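Local coordinates for AlyQ (Persicobacter sp. CCB-QB2, PDB 5XNR), which probably cleaves alginate by beta-elimination through its lyase domain, which is joined to a CBM32 carbohydrate-binding module, at residues Y315-E320 / A335-D340. Residues are numbered along the deposited sequence; the frame is centred on the assembly and turned at random.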
loop_
_atom_site.group_PDB
_atom_site.type_symbol
_atom_site.label_atom_id
_atom_site.label_comp_id
_atom_site.label_asym_id
_atom_site.label_seq_id
_atom_site.Cartn_x
_atom_site.Cartn_y
_atom_site.Cartn_z
ATOM N N TYR A 315 25.758 3.535 -2.708
ATOM C CA TYR A 315 25.185 2.836 -1.541
ATOM C C TYR A 315 23.682 2.538 -1.774
ATOM O O TYR A 315 22.958 3.366 -2.356
ATOM C CB TYR A 315 25.371 3.658 -0.259
ATOM C CG TYR A 315 26.783 4.055 0.100
ATOM C CD1 TYR A 315 27.372 5.205 -0.410
ATOM C CD2 TYR A 315 27.513 3.314 1.019
ATOM C CE1 TYR A 315 28.658 5.581 -0.052
ATOM C CE2 TYR A 315 28.801 3.676 1.379
ATOM C CZ TYR A 315 29.380 4.818 0.849
ATOM O OH TYR A 315 30.651 5.169 1.225
ATOM N N LEU A 316 23.205 1.379 -1.282
ATOM C CA LEU A 316 21.805 0.960 -1.410
ATOM C C LEU A 316 21.160 0.786 -0.036
ATOM O O LEU A 316 21.605 -0.026 0.761
ATOM C CB LEU A 316 21.772 -0.347 -2.196
ATOM C CG LEU A 316 20.405 -1.016 -2.318
ATOM C CD1 LEU A 316 19.407 -0.139 -3.066
ATOM C CD2 LEU A 316 20.567 -2.364 -3.003
ATOM N N TYR A 317 20.116 1.567 0.227
ATOM C CA TYR A 317 19.360 1.470 1.475
ATOM C C TYR A 317 17.963 0.951 1.147
ATOM O O TYR A 317 17.388 1.370 0.165
ATOM C CB TYR A 317 19.170 2.833 2.148
ATOM C CG TYR A 317 20.408 3.610 2.529
ATOM C CD1 TYR A 317 21.166 4.274 1.583
ATOM C CD2 TYR A 317 20.795 3.735 3.856
ATOM C CE1 TYR A 317 22.274 5.031 1.943
ATOM C CE2 TYR A 317 21.927 4.449 4.225
ATOM C CZ TYR A 317 22.672 5.112 3.268
ATOM O OH TYR A 317 23.784 5.832 3.634
ATOM N N TYR A 318 17.425 0.077 1.974
ATOM C CA TYR A 318 16.106 -0.515 1.740
ATOM C C TYR A 318 15.400 -0.720 3.081
ATOM O O TYR A 318 16.024 -1.146 4.028
ATOM C CB TYR A 318 16.215 -1.859 1.012
ATOM C CG TYR A 318 14.880 -2.462 0.664
ATOM C CD1 TYR A 318 14.205 -2.076 -0.484
ATOM C CD2 TYR A 318 14.266 -3.385 1.500
ATOM C CE1 TYR A 318 12.968 -2.605 -0.802
ATOM C CE2 TYR A 318 13.031 -3.929 1.187
ATOM C CZ TYR A 318 12.381 -3.535 0.031
ATOM O OH TYR A 318 11.158 -4.040 -0.285
ATOM N N SER A 319 14.099 -0.455 3.152
ATOM C CA SER A 319 13.388 -0.764 4.397
ATOM C C SER A 319 11.903 -1.001 4.143
ATOM O O SER A 319 11.305 -0.357 3.301
ATOM C CB SER A 319 13.538 0.319 5.400
ATOM O OG SER A 319 12.765 -0.005 6.547
ATOM N N GLU A 320 11.326 -1.892 4.936
ATOM C CA GLU A 320 9.884 -2.136 4.879
ATOM C C GLU A 320 9.243 -1.712 6.213
ATOM O O GLU A 320 8.085 -1.973 6.414
ATOM C CB GLU A 320 9.614 -3.595 4.495
ATOM C CG GLU A 320 9.820 -3.891 3.007
ATOM C CD GLU A 320 9.713 -5.365 2.623
ATOM O OE1 GLU A 320 9.276 -6.150 3.481
ATOM O OE2 GLU A 320 10.086 -5.734 1.477
ATOM N N ALA A 335 21.875 1.025 9.443
ATOM C CA ALA A 335 21.166 -0.250 9.666
ATOM C C ALA A 335 20.511 -0.761 8.366
ATOM O O ALA A 335 20.402 -1.964 8.166
ATOM C CB ALA A 335 20.140 -0.082 10.769
ATOM N N TYR A 336 20.082 0.135 7.475
ATOM C CA TYR A 336 19.254 -0.240 6.311
ATOM C C TYR A 336 20.095 -0.404 5.041
ATOM O O TYR A 336 19.540 -0.547 3.978
ATOM C CB TYR A 336 18.189 0.832 6.086
ATOM C CG TYR A 336 17.285 1.056 7.267
ATOM C CD1 TYR A 336 16.266 0.168 7.542
ATOM C CD2 TYR A 336 17.452 2.124 8.132
ATOM C CE1 TYR A 336 15.422 0.331 8.635
ATOM C CE2 TYR A 336 16.614 2.311 9.229
ATOM C CZ TYR A 336 15.594 1.406 9.486
ATOM O OH TYR A 336 14.723 1.556 10.530
ATOM N N LEU A 337 21.419 -0.367 5.139
ATOM C CA LEU A 337 22.281 -0.567 3.977
ATOM C C LEU A 337 22.155 -2.009 3.493
ATOM O O LEU A 337 22.112 -2.930 4.308
ATOM C CB LEU A 337 23.733 -0.284 4.371
ATOM C CG LEU A 337 24.115 1.194 4.421
ATOM C CD1 LEU A 337 25.488 1.374 5.049
ATOM C CD2 LEU A 337 24.073 1.823 3.031
ATOM N N ILE A 338 22.101 -2.183 2.179
ATOM C CA ILE A 338 22.268 -3.489 1.585
ATOM C C ILE A 338 23.767 -3.628 1.272
ATOM O O ILE A 338 24.294 -3.021 0.329
ATOM C CB ILE A 338 21.353 -3.697 0.353
ATOM C CG1 ILE A 338 19.899 -3.979 0.722
ATOM C CG2 ILE A 338 21.847 -4.851 -0.505
ATOM C CD1 ILE A 338 19.384 -3.177 1.855
ATOM N N LYS A 339 24.438 -4.421 2.100
ATOM C CA LYS A 339 25.860 -4.641 1.989
ATOM C C LYS A 339 26.143 -5.715 0.943
ATOM O O LYS A 339 25.332 -6.581 0.649
ATOM C CB LYS A 339 26.468 -5.088 3.324
ATOM C CG LYS A 339 26.766 -3.972 4.319
ATOM C CD LYS A 339 25.650 -3.732 5.323
ATOM C CE LYS A 339 25.864 -4.434 6.651
ATOM N NZ LYS A 339 26.601 -3.580 7.614
ATOM N N ASP A 340 27.345 -5.638 0.428
ATOM C CA ASP A 340 27.834 -6.575 -0.547
ATOM C C ASP A 340 29.138 -7.170 -0.021
ATOM O O ASP A 340 30.162 -6.488 0.019
ATOM C CB ASP A 340 28.058 -5.899 -1.897
ATOM C CG ASP A 340 28.786 -6.793 -2.874
ATOM O OD1 ASP A 340 28.328 -7.965 -3.047
ATOM O OD2 ASP A 340 29.797 -6.309 -3.447
HETATM O O HOH W 1 25.094 -0.242 0.074
#
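Leu337 lays its CD2 methyl over one face of the Tyr317 ring, 3.6 Å from the ring centroid and 13° off the normal, a CH-pi contact between side chains that run side by side. The Tyr317 ring is brought there by a first torsion of -59°, which sets CG anti to its carbonyl carbon, and its OH hydrogen-bonds to Glu308 OE1 on the neighbouring strand 302-310. With an alanine here, the CD2 methyl of Leu337 would probably lose the ring it rests on and Glu308 its phenol partner. On the other face of the strand, Leu316 CD2 packs against Ile338 CB at 3.7 Å, and Ile338 CD1 reaches Tyr318 CB at 3.5 Å; Ile293 and Leu291 of strand 291-294 continue this apolar layer.

Between the two layers the backbones form a single beta bridge. Ile338 N donates to Leu316 O over 2.6 Å in a nearly straight bond, and Tyr318 N donates to Tyr336 O at 3.0 Å. One water extends the pairing, accepting from Leu316 N and donating to Ile338 O. At the polar edge the Tyr336 ring lies against Ser319, with CE1 3.4 Å from OG, while both hydroxyls hydrogen-bond to the carboxylate of Asp321. The backbone bonds can thus hold the loop after helix 324-330 to the jelly-roll strand largely whatever its side chains, whereas Leu337, Ile338 and the shared carboxylate probably set how it is turned.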